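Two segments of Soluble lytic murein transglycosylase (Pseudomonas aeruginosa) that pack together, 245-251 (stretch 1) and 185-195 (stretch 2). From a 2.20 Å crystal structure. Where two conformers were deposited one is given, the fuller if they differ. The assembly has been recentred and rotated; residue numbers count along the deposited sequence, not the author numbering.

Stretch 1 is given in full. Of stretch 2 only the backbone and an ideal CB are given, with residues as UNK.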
ATOM      1  N   LEU A 245      24.957   2.318 -10.107  1.00 23.17           N
ATOM      2  CA  LEU A 245      24.480   3.693 -10.231  1.00 21.73           C
ATOM      3  C   LEU A 245      23.027   3.820  -9.810  1.00 17.85           C
ATOM      4  O   LEU A 245      22.644   4.821  -9.197  1.00 15.48           O
ATOM      5  CB  LEU A 245      24.664   4.225 -11.646  1.00 12.22           C
ATOM      6  CG  LEU A 245      26.116   4.295 -12.085  1.00 12.52           C
ATOM      7  CD1 LEU A 245      26.234   4.335 -13.599  1.00 17.23           C
ATOM      8  CD2 LEU A 245      26.729   5.510 -11.450  1.00 12.48           C
ATOM      9  N   ARG A 246      22.206   2.815 -10.118  1.00 18.29           N
ATOM     10  CA  ARG A 246      20.809   2.858  -9.683  1.00 18.83           C
ATOM     11  C   ARG A 246      20.716   2.799  -8.168  1.00 23.09           C
ATOM     12  O   ARG A 246      19.904   3.505  -7.557  1.00 30.44           O
ATOM     13  CB  ARG A 246      20.015   1.709 -10.316  1.00 22.93           C
ATOM     14  CG  ARG A 246      19.199   2.148 -11.538  1.00 34.00           C
ATOM     15  CD  ARG A 246      19.391   1.233 -12.723  1.00 43.97           C
ATOM     16  NE  ARG A 246      19.326  -0.178 -12.350  1.00 57.32           N
ATOM     17  CZ  ARG A 246      19.933  -1.162 -13.012  1.00 64.35           C
ATOM     18  NH1 ARG A 246      20.661  -0.893 -14.097  1.00 65.83           N
ATOM     19  NH2 ARG A 246      19.811  -2.410 -12.577  1.00 59.42           N
ATOM     20  N   ARG A 247      21.540   1.959  -7.547  1.00 18.69           N
ATOM     21  CA  ARG A 247      21.575   1.898  -6.092  1.00 15.59           C
ATOM     22  C   ARG A 247      22.076   3.219  -5.523  1.00 23.40           C
ATOM     23  O   ARG A 247      21.433   3.820  -4.653  1.00 20.15           O
ATOM     24  CB  ARG A 247      22.462   0.723  -5.659  1.00 16.55           C
ATOM     25  CG  ARG A 247      22.689   0.555  -4.152  1.00 23.79           C
ATOM     26  CD  ARG A 247      21.470   0.035  -3.372  1.00 26.26           C
ATOM     27  NE  ARG A 247      20.701  -1.001  -4.066  1.00 28.02           N
ATOM     28  CZ  ARG A 247      20.928  -2.311  -3.956  1.00 31.69           C
ATOM     29  NH1 ARG A 247      21.917  -2.758  -3.201  1.00 26.58           N
ATOM     30  NH2 ARG A 247      20.154  -3.180  -4.599  1.00 32.66           N
ATOM     31  N   LEU A 248      23.199   3.714  -6.050  1.00 22.36           N
ATOM     32  CA  LEU A 248      23.792   4.949  -5.548  1.00 17.17           C
ATOM     33  C   LEU A 248      22.846   6.130  -5.678  1.00 15.04           C
ATOM     34  O   LEU A 248      22.887   7.061  -4.858  1.00 16.95           O
ATOM     35  CB  LEU A 248      25.092   5.231  -6.310  1.00 13.36           C
ATOM     36  CG  LEU A 248      26.023   6.342  -5.845  1.00 15.54           C
ATOM     37  CD1 LEU A 248      26.513   6.064  -4.423  1.00 13.40           C
ATOM     38  CD2 LEU A 248      27.197   6.464  -6.832  1.00 17.89           C
ATOM     39  N   ALA A 249      22.006   6.129  -6.711  1.00 12.94           N
ATOM     40  CA  ALA A 249      21.087   7.244  -6.902  1.00 21.51           C
ATOM     41  C   ALA A 249      20.132   7.424  -5.728  1.00 24.45           C
ATOM     42  O   ALA A 249      19.631   8.529  -5.522  1.00 23.69           O
ATOM     43  CB  ALA A 249      20.284   7.043  -8.183  1.00 15.09           C
ATOM     44  N   ARG A 250      19.884   6.370  -4.944  1.00 29.00           N
ATOM     45  CA  ARG A 250      18.922   6.479  -3.853  0.50 34.71           C
ATOM     46  C   ARG A 250      19.401   7.456  -2.785  1.00 37.05           C
ATOM     47  O   ARG A 250      18.610   8.249  -2.262  1.00 48.62           O
ATOM     48  CB  ARG A 250      18.656   5.097  -3.251  0.50 41.40           C
ATOM     49  CG  ARG A 250      17.689   5.088  -2.064  0.50 48.92           C
ATOM     50  CD  ARG A 250      17.172   3.677  -1.769  0.50 51.61           C
ATOM     51  NE  ARG A 250      16.829   3.484  -0.359  0.50 50.11           N
ATOM     52  CZ  ARG A 250      17.660   2.967   0.541  0.50 44.03           C
ATOM     53  NH1 ARG A 250      18.879   2.592   0.176  0.50 37.16           N
ATOM     54  NH2 ARG A 250      17.275   2.823   1.802  0.50 45.38           N
ATOM     55  N   GLN A 251      20.689   7.438  -2.460  1.00 29.68           N
ATOM     56  CA  GLN A 251      21.184   8.301  -1.397  1.00 35.42           C
ATOM     57  C   GLN A 251      22.132   9.403  -1.860  1.00 39.17           C
ATOM     58  O   GLN A 251      22.269  10.405  -1.150  1.00 36.42           O
ATOM     59  CB  GLN A 251      21.881   7.466  -0.310  1.00 48.40           C
ATOM     60  CG  GLN A 251      21.652   7.983   1.117  1.00 59.48           C
ATOM     61  CD  GLN A 251      20.240   7.719   1.634  1.00 68.81           C
ATOM     62  OE1 GLN A 251      19.705   6.618   1.483  1.00 73.62           O
ATOM     63  NE2 GLN A 251      19.632   8.733   2.251  1.00 72.61           N
ATOM     64  N   UNK A 185      21.082 -13.396 -10.801  1.00 19.16           N
ATOM     65  CA  UNK A 185      22.055 -12.743  -9.933  1.00 16.16           C
ATOM     66  C   UNK A 185      21.761 -11.256  -9.820  1.00 18.27           C
ATOM     67  O   UNK A 185      21.708 -10.703  -8.718  1.00 16.98           O
ATOM     68  CB  UNK A 185      23.476 -12.963 -10.456  1.00 16.16           C
ATOM     69  N   UNK A 186      21.520 -10.601 -10.953  1.00 25.62           N
ATOM     70  CA  UNK A 186      21.225  -9.175 -10.945  1.00 23.42           C
ATOM     71  C   UNK A 186      19.976  -8.884 -10.111  1.00 29.25           C
ATOM     72  O   UNK A 186      19.976  -7.977  -9.260  1.00 19.12           O
ATOM     73  CB  UNK A 186      21.042  -8.662 -12.375  1.00 23.42           C
ATOM     74  N   UNK A 187      18.920  -9.686 -10.305  1.00 24.05           N
ATOM     75  CA  UNK A 187      17.688  -9.512  -9.541  1.00 17.38           C
ATOM     76  C   UNK A 187      17.921  -9.736  -8.056  1.00 18.57           C
ATOM     77  O   UNK A 187      17.334  -9.039  -7.218  1.00 18.87           O
ATOM     78  CB  UNK A 187      16.606 -10.467 -10.050  1.00 17.38           C
ATOM     79  N   UNK A 188      18.747 -10.728  -7.712  1.00 17.22           N
ATOM     80  CA  UNK A 188      19.033 -10.980  -6.307  1.00 15.48           C
ATOM     81  C   UNK A 188      19.816  -9.822  -5.705  1.00 23.35           C
ATOM     82  O   UNK A 188      19.586  -9.434  -4.551  1.00 19.09           O
ATOM     83  CB  UNK A 188      19.808 -12.289  -6.143  1.00 15.48           C
ATOM     84  N   UNK A 189      20.748  -9.258  -6.478  1.00 18.17           N
ATOM     85  CA  UNK A 189      21.517  -8.123  -5.990  1.00 15.98           C
ATOM     86  C   UNK A 189      20.626  -6.907  -5.814  1.00 18.89           C
ATOM     87  O   UNK A 189      20.761  -6.172  -4.830  1.00 22.88           O
ATOM     88  CB  UNK A 189      22.668  -7.803  -6.945  1.00 15.98           C
ATOM     89  N   UNK A 190      19.675  -6.710  -6.738  1.00 20.31           N
ATOM     90  CA  UNK A 190      18.741  -5.589  -6.627  1.00 26.80           C
ATOM     91  C   UNK A 190      17.881  -5.707  -5.374  1.00 27.53           C
ATOM     92  O   UNK A 190      17.610  -4.711  -4.701  1.00 35.05           O
ATOM     93  CB  UNK A 190      17.849  -5.515  -7.868  1.00 26.80           C
ATOM     94  N   UNK A 191      17.434  -6.914  -5.052  1.00 27.62           N
ATOM     95  CA  UNK A 191      16.587  -7.141  -3.891  1.00 21.58           C
ATOM     96  C   UNK A 191      17.385  -7.259  -2.604  1.00 28.50           C
ATOM     97  O   UNK A 191      16.798  -7.559  -1.557  1.00 31.48           O
ATOM     98  CB  UNK A 191      15.749  -8.405  -4.095  1.00 21.58           C
ATOM     99  N   UNK A 192      18.703  -7.050  -2.667  1.00 27.69           N
ATOM    100  CA  UNK A 192      19.578  -7.087  -1.493  1.00 27.56           C
ATOM    101  C   UNK A 192      19.592  -8.461  -0.835  1.00 24.41           C
ATOM    102  O   UNK A 192      19.829  -8.571   0.368  1.00 28.28           O
ATOM    103  CB  UNK A 192      19.139  -6.032  -0.475  1.00 27.56           C
ATOM    104  N   UNK A 193      19.343  -9.521  -1.613  1.00 24.37           N
ATOM    105  CA  UNK A 193      19.499 -10.897  -1.136  1.00 22.30           C
ATOM    106  C   UNK A 193      20.869 -11.419  -1.577  1.00 23.13           C
ATOM    107  O   UNK A 193      21.010 -12.135  -2.569  1.00 23.02           O
ATOM    108  CB  UNK A 193      18.377 -11.794  -1.664  1.00 22.30           C
ATOM    109  N   UNK A 194      21.900 -11.066  -0.799  1.00 23.62           N
ATOM    110  CA  UNK A 194      23.273 -11.300  -1.251  1.00 27.79           C
ATOM    111  C   UNK A 194      23.716 -12.742  -1.073  1.00 31.34           C
ATOM    112  O   UNK A 194      24.583 -13.208  -1.819  1.00 32.08           O
ATOM    113  CB  UNK A 194      24.234 -10.378  -0.498  1.00 27.79           C
ATOM    114  N   UNK A 195      23.134 -13.471  -0.126  1.00 27.58           N
ATOM    115  CA  UNK A 195      23.478 -14.878   0.009  1.00 27.85           C
ATOM    116  C   UNK A 195      23.036 -15.648  -1.231  1.00 25.65           C
ATOM    117  O   UNK A 195      23.813 -16.400  -1.828  1.00 28.02           O
ATOM    118  CB  UNK A 195      22.839 -15.471   1.266  1.00 27.85           C
TER

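Stretch 1 is a helix that offers its neighbour three arginine side chains, Arg246, Arg247 and Arg250, and little else. The helix opening stretch 2 runs nearly parallel to it, at 12°, but the axes come no closer than 12.3 Å, so long side chains must bridge the gap.

Position 185 is helical and its CB has nothing of stretch 1 within 5.5 Å; so far as stretch 1 is concerned, any helix-compatible residue would do. It is Leu185, which makes no contact here.

At position 186 the CA-to-CB bond points sideways, and only a long chain could reach the guanidinium of Arg246. An acid would suit the charge, but another long, flexible chain can also pass alongside. The residue is Lys186. Its CE lies 3.8 Å from Arg246 NH2, at the guanidinium edge, and its NZ is 4.4 Å from the same NH2. Water 1 bridges the two side chains: its O accepts a hydrogen bond from Arg246 NH1 (2.7 Å) and a weak one from Lys186 NZ (3.0 Å).

Positions 187 and 188 are helical and out of reach, so stretch 1 does not choose between residues; they are Leu187 and Ala188.

At position 189 the backbone matters more than the side chain. The carbonyl O receives a well-aimed hydrogen bond from Arg247 NH2 (3.1 Å, 166°), which any residue could accept. CB points sideways, and a small residue is adequate: Ala189.

Position 190 also has a sideways CB, 4.6 Å from Arg247 NH2 when ideally placed, with Arg246 within range of a longer chain. An acid is the natural candidate, although a neutral acceptor such as glutamine could also serve. Glu190, with chi1 m and chi2 t, brings OE2 to 3.0 Å from Arg246 NH2, a salt bridge whose hydrogen bond is weak at 121°. Its carbonyl O is 3.0 Å from Arg247 NH2, but the angle is too poor for a hydrogen bond.

Position 191 points away from stretch 1, so stretch 1 sets no preference; it is Ala191.

Position 192 has positive phi (63/27), closing the helix in a Schellman motif. Glycine would be easiest there, and asparagine is also common. Yet CB points toward stretch 1, where a flat group could lie over Arg247, and an acid would answer the charge. The deposited Arg192 is the less obvious choice: its guanidinium stacks flat on that of Arg247, centres 4.0 Å apart and planes at 22°. Its NH2 comes 3.1 Å from Arg250 NH1, two donors that cannot bond to each other.

Position 193 precedes a helix, where serine, threonine, aspartate or asparagine often caps. Asn193 fits the pattern, but its side chain makes no capping bond.

Position 194 starts that helix with CB sideways; a long side chain ending in an acceptor could meet Arg247 NH1. Tyr194 does so: its OH accepts a weak hydrogen bond from Arg247 NH1 (3.1 Å, 125°), which lies at the ring's edge.

Position 195 is helical and out of reach, so stretch 1 sets no preference; it is Ser195.

Stretch 2, residues 185-195: LKLAAEARNYS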
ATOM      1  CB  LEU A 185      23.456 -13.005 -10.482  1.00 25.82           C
ATOM      2  CG  LEU A 185      24.743 -12.391  -9.922  1.00 29.81           C
ATOM      3  CD1 LEU A 185      24.671 -12.095  -8.466  1.00 19.85           C
ATOM      4  CD2 LEU A 185      25.872 -13.389 -10.185  1.00 29.14           C
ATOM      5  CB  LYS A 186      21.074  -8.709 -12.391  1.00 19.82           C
ATOM      6  CG  LYS A 186      20.940  -7.221 -12.610  1.00 32.95           C
ATOM      7  CD  LYS A 186      20.981  -6.900 -14.108  1.00 40.09           C
ATOM      8  CE  LYS A 186      20.053  -5.745 -14.465  1.00 48.11           C
ATOM      9  NZ  LYS A 186      20.176  -5.342 -15.893  1.00 50.11           N
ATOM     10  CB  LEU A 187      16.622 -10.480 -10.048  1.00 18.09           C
ATOM     11  CG  LEU A 187      16.205 -10.219 -11.486  1.00 21.73           C
ATOM     12  CD1 LEU A 187      15.304 -11.335 -12.014  1.00 17.43           C
ATOM     13  CD2 LEU A 187      15.497  -8.876 -11.535  1.00 17.31           C
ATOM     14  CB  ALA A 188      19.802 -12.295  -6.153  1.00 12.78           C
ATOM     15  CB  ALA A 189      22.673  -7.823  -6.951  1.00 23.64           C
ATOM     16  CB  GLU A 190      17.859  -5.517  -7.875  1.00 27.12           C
ATOM     17  CG  GLU A 190      18.585  -4.999  -9.111  1.00 40.26           C
ATOM     18  CD  GLU A 190      17.825  -5.237 -10.403  1.00 47.73           C
ATOM     19  OE1 GLU A 190      16.828  -5.983 -10.372  1.00 61.54           O
ATOM     20  OE2 GLU A 190      18.231  -4.692 -11.454  1.00 44.88           O
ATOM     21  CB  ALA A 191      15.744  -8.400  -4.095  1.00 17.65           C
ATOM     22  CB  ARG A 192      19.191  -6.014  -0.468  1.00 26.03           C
ATOM     23  CG  ARG A 192      19.124  -4.608  -1.020  1.00 29.34           C
ATOM     24  CD  ARG A 192      18.654  -3.601   0.019  1.00 35.42           C
ATOM     25  NE  ARG A 192      18.239  -2.348  -0.610  1.00 41.19           N
ATOM     26  CZ  ARG A 192      18.966  -1.230  -0.629  1.00 45.35           C
ATOM     27  NH1 ARG A 192      20.156  -1.193  -0.041  1.00 47.19           N
ATOM     28  NH2 ARG A 192      18.499  -0.145  -1.241  1.00 43.24           N
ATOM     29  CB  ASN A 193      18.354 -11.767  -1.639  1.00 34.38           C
ATOM     30  CG  ASN A 193      17.027 -11.383  -1.013  1.00 51.42           C
ATOM     31  OD1 ASN A 193      16.973 -11.002   0.157  1.00 55.90           O
ATOM     32  ND2 ASN A 193      15.951 -11.460  -1.791  1.00 50.92           N
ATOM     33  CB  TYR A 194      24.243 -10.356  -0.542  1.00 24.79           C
ATOM     34  CG  TYR A 194      23.841  -8.902  -0.678  1.00 32.04           C
ATOM     35  CD1 TYR A 194      23.760  -8.302  -1.932  1.00 33.36           C
ATOM     36  CD2 TYR A 194      23.536  -8.128   0.440  1.00 29.66           C
ATOM     37  CE1 TYR A 194      23.386  -6.962  -2.072  1.00 33.09           C
ATOM     38  CE2 TYR A 194      23.158  -6.786   0.312  1.00 28.91           C
ATOM     39  CZ  TYR A 194      23.089  -6.212  -0.949  1.00 32.22           C
ATOM     40  OH  TYR A 194      22.724  -4.888  -1.082  1.00 23.89           O
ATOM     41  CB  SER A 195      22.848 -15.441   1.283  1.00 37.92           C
ATOM     42  OG  SER A 195      23.103 -16.827   1.404  1.00 52.49           O
TER
HETATM   43  O   HOH W   1      21.875  -3.204 -14.693  1.00 55.74           O
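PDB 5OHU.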